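Local coordinates for protein amphiphysin (Drosophila melanogaster, PDB 1URU) that probably senses and binds curved membranes during endocytosis through an elongated, dimeric coiled-coil BAR domain, at residues Y226-L229 against E230-V233; T214-V217 against F218-T222; K58-N61 against N62-R65; Y85-W89 against S90-A94. One frame throughout, in Å; residues are numbered along the deposited sequence.

Contact 1. Residues Y226-L229 against E230-V233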
loop_
_atom_site.group_PDB
_atom_site.type_symbol
_atom_site.label_atom_id
_atom_site.label_comp_id
_atom_site.label_asym_id
_atom_site.label_seq_id
_atom_site.Cartn_x
_atom_site.Cartn_y
_atom_site.Cartn_z
ATOM N N TYR A 226 14.515 4.274 -8.870
ATOM C CA TYR A 226 15.174 4.127 -7.586
ATOM C C TYR A 226 16.680 3.893 -7.734
ATOM O O TYR A 226 17.402 4.299 -6.843
ATOM C CB TYR A 226 14.490 3.063 -6.688
ATOM C CG TYR A 226 13.323 3.626 -5.878
ATOM C CD1 TYR A 226 12.015 3.144 -6.022
ATOM C CD2 TYR A 226 13.524 4.661 -4.997
ATOM C CE1 TYR A 226 10.951 3.691 -5.276
ATOM C CE2 TYR A 226 12.494 5.201 -4.265
ATOM C CZ TYR A 226 11.216 4.721 -4.395
ATOM O OH TYR A 226 10.251 5.310 -3.635
ATOM N N SER A 227 17.177 3.303 -8.829
ATOM C CA SER A 227 18.641 3.202 -8.973
ATOM C C SER A 227 19.204 4.517 -9.458
ATOM O O SER A 227 20.352 4.837 -9.184
ATOM C CB SER A 227 19.112 2.044 -9.861
ATOM O OG SER A 227 18.583 2.104 -11.149
ATOM N N GLU A 228 18.407 5.291 -10.180
ATOM C CA GLU A 228 18.806 6.659 -10.469
ATOM C C GLU A 228 18.967 7.428 -9.149
ATOM O O GLU A 228 19.931 8.161 -8.970
ATOM C CB GLU A 228 17.792 7.347 -11.403
ATOM C CG GLU A 228 18.397 8.262 -12.466
ATOM C CD GLU A 228 19.517 7.594 -13.264
ATOM O OE1 GLU A 228 20.642 7.459 -12.715
ATOM O OE2 GLU A 228 19.285 7.211 -14.437
ATOM N N LEU A 229 18.030 7.231 -8.224
ATOM C CA LEU A 229 18.021 7.921 -6.940
ATOM C C LEU A 229 19.196 7.455 -6.077
ATOM O O LEU A 229 19.874 8.248 -5.417
ATOM C CB LEU A 229 16.697 7.644 -6.208
ATOM C CG LEU A 229 15.459 8.422 -6.657
ATOM C CD1 LEU A 229 14.236 7.882 -5.970
ATOM C CD2 LEU A 229 15.608 9.891 -6.361
ATOM N N GLU A 230 19.440 6.159 -6.107
ATOM C CA GLU A 230 20.611 5.595 -5.478
ATOM C C GLU A 230 21.880 6.281 -5.968
ATOM O O GLU A 230 22.724 6.633 -5.159
ATOM C CB GLU A 230 20.707 4.108 -5.790
ATOM C CG GLU A 230 20.862 3.235 -4.565
ATOM C CD GLU A 230 20.791 1.760 -4.898
ATOM O OE1 GLU A 230 20.220 1.362 -5.955
ATOM O OE2 GLU A 230 21.331 0.999 -4.070
ATOM N N ALA A 231 22.000 6.480 -7.284
ATOM C CA ALA A 231 23.226 7.002 -7.900
ATOM C C ALA A 231 23.438 8.429 -7.479
ATOM O O ALA A 231 24.474 8.769 -6.945
ATOM C CB ALA A 231 23.171 6.904 -9.410
ATOM N N ILE A 232 22.442 9.266 -7.698
ATOM C CA ILE A 232 22.451 10.638 -7.188
ATOM C C ILE A 232 22.970 10.750 -5.754
ATOM O O ILE A 232 23.790 11.608 -5.451
ATOM C CB ILE A 232 21.018 11.218 -7.281
ATOM C CG1 ILE A 232 20.647 11.459 -8.757
ATOM C CG2 ILE A 232 20.894 12.476 -6.424
ATOM C CD1 ILE A 232 19.164 11.589 -9.025
ATOM N N VAL A 233 22.495 9.883 -4.873
ATOM C CA VAL A 233 22.822 9.977 -3.451
ATOM C C VAL A 233 24.254 9.493 -3.185
ATOM O O VAL A 233 24.864 9.911 -2.212
ATOM C CB VAL A 233 21.784 9.219 -2.576
ATOM C CG1 VAL A 233 22.226 9.132 -1.133
ATOM C CG2 VAL A 233 20.430 9.911 -2.632
#
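Tyr226 O accepts from Glu230 N at 2.9 Å, the first of four bonds that join residues 226-229 to residues 230-233, consecutive turns of helix 172-239. Ala231 N donates to Ser227 O and Val233 N to Leu229 O in the same i to i+4 pattern, while Ile232 N meets Glu228 O with the straightest N-H...O angle of the four, 169°. On this scaffold the side chains of the later turn brush mainly against carbonyl oxygens of the earlier one. Glu230 CB lies 3.5 Å from Tyr226 O, and beyond CG the chain runs extended, bringing its carboxylate back along the helix until OE1 is 4.1 Å from Ser227 CB. Ile232 has CG1 beside its own backbone N (chi1 -70°), which carries that branch back over Glu228 O, with CG1 at 3.4 Å and CD1 at 3.5 Å. Val233 uses CG2 in a similar way, 3.3 Å from Leu229 O. The apolar ends of the earlier turn are occupied elsewhere: Leu229 packs on Leu95 and Gln98 of helix 92-156 and on Phe212 of the second subunit, while Tyr226 lies against Glu215 of the second subunit. Leucine and isoleucine are turned inward, with glutamate and serine nearer the surface, and this division of apolar and polar faces is that of a helix in the coiled-coil bundle of a BAR dimer.

Contact 2. Residues T214-V217 against F218-T222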
loop_
_atom_site.group_PDB
_atom_site.type_symbol
_atom_site.label_atom_id
_atom_site.label_comp_id
_atom_site.label_asym_id
_atom_site.label_seq_id
_atom_site.Cartn_x
_atom_site.Cartn_y
_atom_site.Cartn_z
ATOM N N THR A 214 0.708 -4.910 -16.017
ATOM C CA THR A 214 0.558 -3.617 -15.386
ATOM C C THR A 214 1.531 -3.556 -14.243
ATOM O O THR A 214 2.253 -2.557 -14.080
ATOM C CB THR A 214 -0.888 -3.460 -14.879
ATOM O OG1 THR A 214 -1.780 -3.517 -15.996
ATOM C CG2 THR A 214 -1.144 -2.107 -14.257
ATOM N N GLU A 215 1.552 -4.656 -13.484
ATOM C CA GLU A 215 2.464 -4.834 -12.374
ATOM C C GLU A 215 3.904 -4.795 -12.879
ATOM O O GLU A 215 4.725 -4.066 -12.359
ATOM C CB GLU A 215 2.198 -6.154 -11.661
ATOM C CG GLU A 215 0.833 -6.266 -11.003
ATOM C CD GLU A 215 0.795 -5.777 -9.561
ATOM O OE1 GLU A 215 1.643 -4.982 -9.143
ATOM O OE2 GLU A 215 -0.115 -6.202 -8.838
ATOM N N GLN A 216 4.195 -5.559 -13.918
ATOM C CA GLN A 216 5.553 -5.653 -14.450
ATOM C C GLN A 216 6.087 -4.281 -14.819
ATOM O O GLN A 216 7.174 -3.901 -14.414
ATOM C CB GLN A 216 5.593 -6.602 -15.670
ATOM C CG GLN A 216 6.513 -6.202 -16.856
ATOM C CD GLN A 216 7.982 -6.244 -16.511
ATOM O OE1 GLN A 216 8.461 -7.204 -15.907
ATOM N NE2 GLN A 216 8.707 -5.203 -16.894
ATOM N N VAL A 217 5.305 -3.541 -15.594
ATOM C CA VAL A 217 5.747 -2.257 -16.104
ATOM C C VAL A 217 5.995 -1.301 -14.939
ATOM O O VAL A 217 7.056 -0.697 -14.876
ATOM C CB VAL A 217 4.740 -1.697 -17.144
ATOM C CG1 VAL A 217 4.770 -0.177 -17.207
ATOM C CG2 VAL A 217 5.021 -2.293 -18.518
ATOM N N PHE A 218 5.032 -1.194 -14.016
ATOM C CA PHE A 218 5.151 -0.335 -12.821
ATOM C C PHE A 218 6.385 -0.643 -11.987
ATOM O O PHE A 218 7.111 0.254 -11.571
ATOM C CB PHE A 218 3.917 -0.489 -11.941
ATOM C CG PHE A 218 4.096 0.019 -10.547
ATOM C CD1 PHE A 218 4.123 1.382 -10.289
ATOM C CD2 PHE A 218 4.219 -0.866 -9.480
ATOM C CE1 PHE A 218 4.276 1.861 -8.996
ATOM C CE2 PHE A 218 4.366 -0.399 -8.177
ATOM C CZ PHE A 218 4.399 0.968 -7.939
ATOM N N HIS A 219 6.633 -1.923 -11.753
ATOM C CA HIS A 219 7.706 -2.319 -10.870
ATOM C C HIS A 219 9.071 -2.113 -11.523
ATOM O O HIS A 219 10.026 -1.743 -10.863
ATOM C CB HIS A 219 7.496 -3.762 -10.416
ATOM C CG HIS A 219 6.562 -3.887 -9.256
ATOM N ND1 HIS A 219 6.819 -3.305 -8.039
ATOM C CD2 HIS A 219 5.366 -4.512 -9.131
ATOM C CE1 HIS A 219 5.823 -3.569 -7.210
ATOM N NE2 HIS A 219 4.933 -4.313 -7.844
ATOM N N ASN A 220 9.142 -2.329 -12.825
ATOM C CA ASN A 220 10.390 -2.278 -13.556
ATOM C C ASN A 220 10.803 -0.837 -13.838
ATOM O O ASN A 220 11.985 -0.495 -13.770
ATOM C CB ASN A 220 10.245 -3.040 -14.866
ATOM C CG ASN A 220 11.446 -2.912 -15.741
ATOM O OD1 ASN A 220 11.347 -2.449 -16.861
ATOM N ND2 ASN A 220 12.610 -3.300 -15.223
ATOM N N GLU A 221 9.833 0.012 -14.161
ATOM C CA GLU A 221 10.122 1.435 -14.326
ATOM C C GLU A 221 10.447 2.053 -12.976
ATOM O O GLU A 221 11.466 2.698 -12.843
ATOM C CB GLU A 221 8.969 2.185 -15.006
ATOM C CG GLU A 221 8.688 1.806 -16.460
ATOM C CD GLU A 221 9.930 1.711 -17.317
ATOM O OE1 GLU A 221 10.810 2.594 -17.222
ATOM O OE2 GLU A 221 10.027 0.718 -18.072
ATOM N N THR A 222 9.606 1.832 -11.973
ATOM C CA THR A 222 9.910 2.298 -10.620
ATOM C C THR A 222 11.293 1.815 -10.180
ATOM O O THR A 222 11.950 2.491 -9.416
ATOM C CB THR A 222 8.844 1.829 -9.581
ATOM O OG1 THR A 222 7.556 2.358 -9.877
ATOM C CG2 THR A 222 9.107 2.435 -8.244
#
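Glu215 and His219, one helical turn apart, run side by side with carboxylate and imidazole planes only 7° from parallel. The glutamate chain folds at CG (chi2 -90°), which sets OE1 3.6 Å from His219 NE2. On the histidine, CG stands beside its own backbone N (chi1 -83°), and from there CD2 leans to within 3.3 Å of Glu215 O. That carbonyl also takes the main-chain bond from His219 N, at 2.9 Å. The neighbouring Phe218 presents CD2 over the centre of the imidazole face, 3.7 Å above its plane, while His219 NE2 lies in the plane of the phenyl ring at its edge. These two rings mark where two interfaces of the BAR fold meet on helix 172-239: Phe218 stacks on Phe109 and meets Trp106 edge-to-face within its own chain, whereas His219 ND1 is hydrogen-bonded to ND1 of His219 in the second subunit, putting this turn on the dimer interface. Glu215 OE2 makes a weak hydrogen bond to Tyr63 OH. Farther along, Glu221 CG passes 3.4 Å from Val217 O, and its carboxylate goes on to a salt bridge with Lys224. Phe218 O is gripped twice from opposite faces of its plane, by Thr222 N at 3.0 Å and by Thr222 OG1 at 2.7 Å, the OG1 bond probably helping to hold the rotation of the threonine side chain.

Contact 3. Residues K58-N61 against N62-R65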
loop_
_atom_site.group_PDB
_atom_site.type_symbol
_atom_site.label_atom_id
_atom_site.label_comp_id
_atom_site.label_asym_id
_atom_site.label_seq_id
_atom_site.Cartn_x
_atom_site.Cartn_y
_atom_site.Cartn_z
ATOM N N LYS A 58 -13.632 -9.023 -4.824
ATOM C CA LYS A 58 -13.428 -8.565 -3.452
ATOM C C LYS A 58 -11.947 -8.253 -3.193
ATOM O O LYS A 58 -11.592 -7.106 -2.929
ATOM C CB LYS A 58 -13.946 -9.632 -2.474
ATOM C CG LYS A 58 -13.942 -9.223 -1.031
ATOM C CD LYS A 58 -13.739 -10.414 -0.075
ATOM C CE LYS A 58 -14.003 -10.015 1.391
ATOM N NZ LYS A 58 -15.473 -10.017 1.722
ATOM N N GLU A 59 -11.095 -9.264 -3.302
ATOM C CA GLU A 59 -9.672 -9.100 -3.019
ATOM C C GLU A 59 -8.994 -8.063 -3.882
ATOM O O GLU A 59 -8.127 -7.346 -3.413
ATOM C CB GLU A 59 -8.911 -10.418 -3.186
ATOM C CG GLU A 59 -9.426 -11.565 -2.328
ATOM C CD GLU A 59 -9.564 -11.186 -0.868
ATOM O OE1 GLU A 59 -8.717 -10.405 -0.354
ATOM O OE2 GLU A 59 -10.534 -11.675 -0.248
ATOM N N PHE A 60 -9.382 -7.987 -5.146
ATOM C CA PHE A 60 -8.764 -7.057 -6.059
ATOM C C PHE A 60 -9.189 -5.633 -5.708
ATOM O O PHE A 60 -8.417 -4.701 -5.837
ATOM C CB PHE A 60 -9.099 -7.389 -7.525
ATOM C CG PHE A 60 -8.349 -6.551 -8.482
ATOM C CD1 PHE A 60 -6.994 -6.718 -8.625
ATOM C CD2 PHE A 60 -8.961 -5.515 -9.140
ATOM C CE1 PHE A 60 -6.262 -5.910 -9.487
ATOM C CE2 PHE A 60 -8.239 -4.686 -9.998
ATOM C CZ PHE A 60 -6.886 -4.880 -10.166
ATOM N N ASN A 61 -10.426 -5.464 -5.268
ATOM C CA ASN A 61 -10.888 -4.156 -4.826
ATOM C C ASN A 61 -10.173 -3.738 -3.542
ATOM O O ASN A 61 -9.909 -2.566 -3.325
ATOM C CB ASN A 61 -12.420 -4.117 -4.653
ATOM C CG ASN A 61 -13.143 -3.789 -5.954
ATOM O OD1 ASN A 61 -14.146 -4.402 -6.293
ATOM N ND2 ASN A 61 -12.635 -2.821 -6.687
ATOM N N ASN A 62 -9.850 -4.715 -2.712
ATOM C CA ASN A 62 -9.078 -4.467 -1.509
ATOM C C ASN A 62 -7.650 -4.052 -1.898
ATOM O O ASN A 62 -7.107 -3.130 -1.329
ATOM C CB ASN A 62 -9.098 -5.701 -0.599
ATOM C CG ASN A 62 -8.321 -5.486 0.680
ATOM O OD1 ASN A 62 -8.622 -4.569 1.448
ATOM N ND2 ASN A 62 -7.301 -6.307 0.907
ATOM N N TYR A 63 -7.092 -4.706 -2.921
ATOM C CA TYR A 63 -5.755 -4.408 -3.426
ATOM C C TYR A 63 -5.679 -3.002 -3.973
ATOM O O TYR A 63 -4.733 -2.286 -3.704
ATOM C CB TYR A 63 -5.397 -5.379 -4.520
ATOM C CG TYR A 63 -4.012 -5.234 -5.089
ATOM C CD1 TYR A 63 -2.894 -5.456 -4.299
ATOM C CD2 TYR A 63 -3.814 -4.917 -6.434
ATOM C CE1 TYR A 63 -1.601 -5.358 -4.818
ATOM C CE2 TYR A 63 -2.518 -4.810 -6.969
ATOM C CZ TYR A 63 -1.421 -5.049 -6.144
ATOM O OH TYR A 63 -0.159 -4.963 -6.632
ATOM N N ILE A 64 -6.689 -2.593 -4.716
ATOM C CA ILE A 64 -6.663 -1.280 -5.337
ATOM C C ILE A 64 -6.600 -0.161 -4.292
ATOM O O ILE A 64 -5.756 0.720 -4.380
ATOM C CB ILE A 64 -7.899 -1.051 -6.195
ATOM C CG1 ILE A 64 -8.003 -2.104 -7.295
ATOM C CG2 ILE A 64 -7.892 0.396 -6.726
ATOM C CD1 ILE A 64 -7.821 -1.569 -8.674
ATOM N N ARG A 65 -7.509 -0.151 -3.328
ATOM C CA ARG A 65 -7.433 0.912 -2.336
ATOM C C ARG A 65 -6.168 0.781 -1.476
ATOM O O ARG A 65 -5.645 1.774 -1.001
ATOM C CB ARG A 65 -8.724 1.042 -1.496
ATOM C CG ARG A 65 -9.035 -0.095 -0.600
ATOM C CD ARG A 65 -9.667 0.298 0.754
ATOM N NE ARG A 65 -9.377 -0.781 1.703
ATOM C CZ ARG A 65 -8.508 -0.727 2.695
ATOM N NH1 ARG A 65 -7.844 0.400 2.983
ATOM N NH2 ARG A 65 -8.319 -1.815 3.425
HETATM O O HOH W 1 -6.679 -7.997 -1.213
#
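Ile64 lies over one face of the Phe60 ring, a turn further along helix 35-84. Followed outward, the isoleucine starts with CB between two carbonyls, 3.7 Å from Phe60 O and a little farther from Asn61 O. Its CG1 stands beside the backbone N (chi1 -59°), which brings this methylene above the phenyl ring in a CH-pi contact, 4.2 Å from the centroid and 27° off the normal. CD1, the tip, continues to the outer rim, where it meets CE2 at 3.4 Å and CZ at 3.8 Å. At the other flank of the ring, CE1 approaches Tyr63 CD2 obliquely at 4.0 Å. With an alanine at Phe60, the methylene and tip of Ile64 would probably lose the face they rest on, and the ring of Tyr63 would be left freer to shift. The polar flank is organised differently: besides the main-chain bond from Tyr63 N, Glu59 O accepts a hydrogen bond from a water that in turn accepts from Asn62 ND2 at 2.8 Å, a bridge that helps orient the amide. Asn62 OD1 takes a weak bond from Arg65 NH2, and Glu59 OE1 is hydrogen-bonded to Thr76 OG1 of the second subunit. With Phe60 packed on Val117 of helix 92-156 and on Leu77 of the second subunit, and Ile64 on Leu113, this turn is a piece of the hydrophobic core shared by the helices of the BAR coiled-coil dimer.

Contact 4. Residues Y85-W89 against S90-A94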
loop_
_atom_site.group_PDB
_atom_site.type_symbol
_atom_site.label_atom_id
_atom_site.label_comp_id
_atom_site.label_asym_id
_atom_site.label_seq_id
_atom_site.Cartn_x
_atom_site.Cartn_y
_atom_site.Cartn_z
ATOM N N TYR A 85 16.247 17.596 1.641
ATOM C CA TYR A 85 17.381 17.597 0.743
ATOM C C TYR A 85 17.426 19.007 0.251
ATOM O O TYR A 85 16.419 19.539 -0.208
ATOM C CB TYR A 85 17.097 16.666 -0.417
ATOM C CG TYR A 85 18.282 16.148 -1.176
ATOM C CD1 TYR A 85 18.596 14.799 -1.161
ATOM C CD2 TYR A 85 19.046 16.982 -1.963
ATOM C CE1 TYR A 85 19.652 14.306 -1.875
ATOM C CE2 TYR A 85 20.108 16.496 -2.684
ATOM C CZ TYR A 85 20.400 15.154 -2.635
ATOM O OH TYR A 85 21.441 14.666 -3.359
ATOM N N GLU A 86 18.580 19.640 0.363
ATOM C CA GLU A 86 18.654 21.076 0.160
ATOM C C GLU A 86 19.054 21.444 -1.268
ATOM O O GLU A 86 19.777 20.684 -1.931
ATOM C CB GLU A 86 19.600 21.668 1.183
ATOM C CG GLU A 86 19.240 21.203 2.584
ATOM C CD GLU A 86 19.818 22.067 3.671
ATOM O OE1 GLU A 86 20.736 22.874 3.386
ATOM O OE2 GLU A 86 19.347 21.926 4.820
ATOM N N PRO A 87 18.575 22.593 -1.741
ATOM C CA PRO A 87 18.862 23.063 -3.107
ATOM C C PRO A 87 20.354 23.080 -3.448
ATOM O O PRO A 87 20.782 22.667 -4.519
ATOM C CB PRO A 87 18.311 24.495 -3.106
ATOM C CG PRO A 87 17.297 24.535 -2.023
ATOM C CD PRO A 87 17.734 23.547 -1.000
ATOM N N GLN A 88 21.144 23.541 -2.500
ATOM C CA GLN A 88 22.559 23.741 -2.725
ATOM C C GLN A 88 23.387 22.438 -2.799
ATOM O O GLN A 88 24.552 22.475 -3.206
ATOM C CB GLN A 88 23.115 24.697 -1.647
ATOM C CG GLN A 88 23.597 24.031 -0.368
ATOM C CD GLN A 88 22.569 24.019 0.754
ATOM O OE1 GLN A 88 21.418 24.491 0.592
ATOM N NE2 GLN A 88 22.989 23.484 1.913
ATOM N N TRP A 89 22.821 21.305 -2.370
ATOM C CA TRP A 89 23.524 20.014 -2.457
ATOM C C TRP A 89 23.479 19.509 -3.884
ATOM O O TRP A 89 22.590 19.873 -4.654
ATOM C CB TRP A 89 22.904 18.972 -1.512
ATOM C CG TRP A 89 22.927 19.372 -0.060
ATOM C CD1 TRP A 89 23.575 20.429 0.473
ATOM C CD2 TRP A 89 22.257 18.728 1.027
ATOM N NE1 TRP A 89 23.349 20.505 1.825
ATOM C CE2 TRP A 89 22.548 19.461 2.194
ATOM C CE3 TRP A 89 21.429 17.609 1.136
ATOM C CZ2 TRP A 89 22.047 19.106 3.453
ATOM C CZ3 TRP A 89 20.940 17.260 2.373
ATOM C CH2 TRP A 89 21.238 18.005 3.513
ATOM N N SER A 90 24.440 18.681 -4.256
ATOM C CA SER A 90 24.425 18.111 -5.595
ATOM C C SER A 90 23.275 17.094 -5.715
ATOM O O SER A 90 22.855 16.493 -4.722
ATOM C CB SER A 90 25.781 17.487 -5.953
ATOM O OG SER A 90 25.855 16.125 -5.568
ATOM N N GLY A 91 22.772 16.930 -6.935
ATOM C CA GLY A 91 21.651 16.056 -7.219
ATOM C C GLY A 91 20.276 16.613 -6.854
ATOM O O GLY A 91 19.284 15.908 -6.988
ATOM N N TYR A 92 20.174 17.856 -6.404
ATOM C CA TYR A 92 18.891 18.305 -5.879
ATOM C C TYR A 92 17.804 18.404 -6.964
ATOM O O TYR A 92 16.676 17.985 -6.739
ATOM C CB TYR A 92 19.002 19.618 -5.086
ATOM C CG TYR A 92 17.643 20.157 -4.689
ATOM C CD1 TYR A 92 16.993 19.712 -3.539
ATOM C CD2 TYR A 92 16.983 21.087 -5.495
ATOM C CE1 TYR A 92 15.732 20.200 -3.198
ATOM C CE2 TYR A 92 15.730 21.580 -5.159
ATOM C CZ TYR A 92 15.114 21.133 -4.020
ATOM O OH TYR A 92 13.880 21.624 -3.699
ATOM N N ASP A 93 18.119 18.971 -8.125
ATOM C CA ASP A 93 17.091 19.163 -9.156
ATOM C C ASP A 93 16.764 17.809 -9.767
ATOM O O ASP A 93 15.604 17.521 -10.106
ATOM C CB ASP A 93 17.553 20.131 -10.257
ATOM C CG ASP A 93 17.882 21.524 -9.742
ATOM O OD1 ASP A 93 17.098 22.117 -8.960
ATOM O OD2 ASP A 93 18.925 22.109 -10.101
ATOM N N ALA A 94 17.818 16.991 -9.898
ATOM C CA ALA A 94 17.697 15.590 -10.306
ATOM C C ALA A 94 16.768 14.809 -9.378
ATOM O O ALA A 94 16.087 13.915 -9.828
ATOM C CB ALA A 94 19.058 14.927 -10.355
#
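Tyr85 and Tyr92 pass one another pointing opposite ways, CD2 of the first lying near the ring plane of the second and 3.8 Å from its CD1. In both, CG is anti to the backbone N (chi1 -159° for Tyr85, 173° for Tyr92), yet the hydroxyls part company. Tyr85 reaches forward along the loop, where its OH donates to Ser90 O at 2.7 Å in the carbonyl plane. Tyr92 instead folds back under the loop: Pro87 CA sits over one face in a CH-pi contact, 3.7 Å from the centroid, while Tyr85 O comes to its edge. Trp89 adds a further layer, with CE3 4.0 Å above one face of the Tyr85 ring, and Glu86 CB covers the centre of an indole face in turn. The chain makes this possible through a type I turn from Glu86 to Trp89, closed by Trp89 N to Glu86 O, followed by a type II turn from Trp89 to Tyr92. Gly91, with positive phi, takes the N-cap position of helix 92-156. A phenylalanine at Tyr85 would probably leave the Ser90 carbonyl without its hydroxyl donor and the end of the ring without its tie to the loop. Glu86 OE1 accepts a hydrogen bond from Gln88 NE2 at 2.8 Å and forms a salt bridge to Arg200 of the second subunit. The chemistry thus implies a helix-to-helix loop held by aromatic packing, the Tyr85 hydroxyl and a turn bond, with Glu86 tying it to the second subunit.

In the fold
Read from the N terminus, the four contacts come in series, none nesting or crossing. Contact 3 lies within helix 35-84; contact 4 closes the loop joining that helix to helix 92-156, about 38 Å away between centres. The chain then runs out along helix 92-156 and returns on helix 172-239, meeting contact 2 before contact 1, whose centres are about 17 Å apart. The returning helix meets the earlier contacts twice: a weak Glu215-Tyr63 hydrogen bond ties contact 2 to contact 3, and Ile232 of contact 1 packs on Tyr85, Gly91 and Ala94 of contact 4. All four also touch the second subunit, so each lies at or beside the dimer interface.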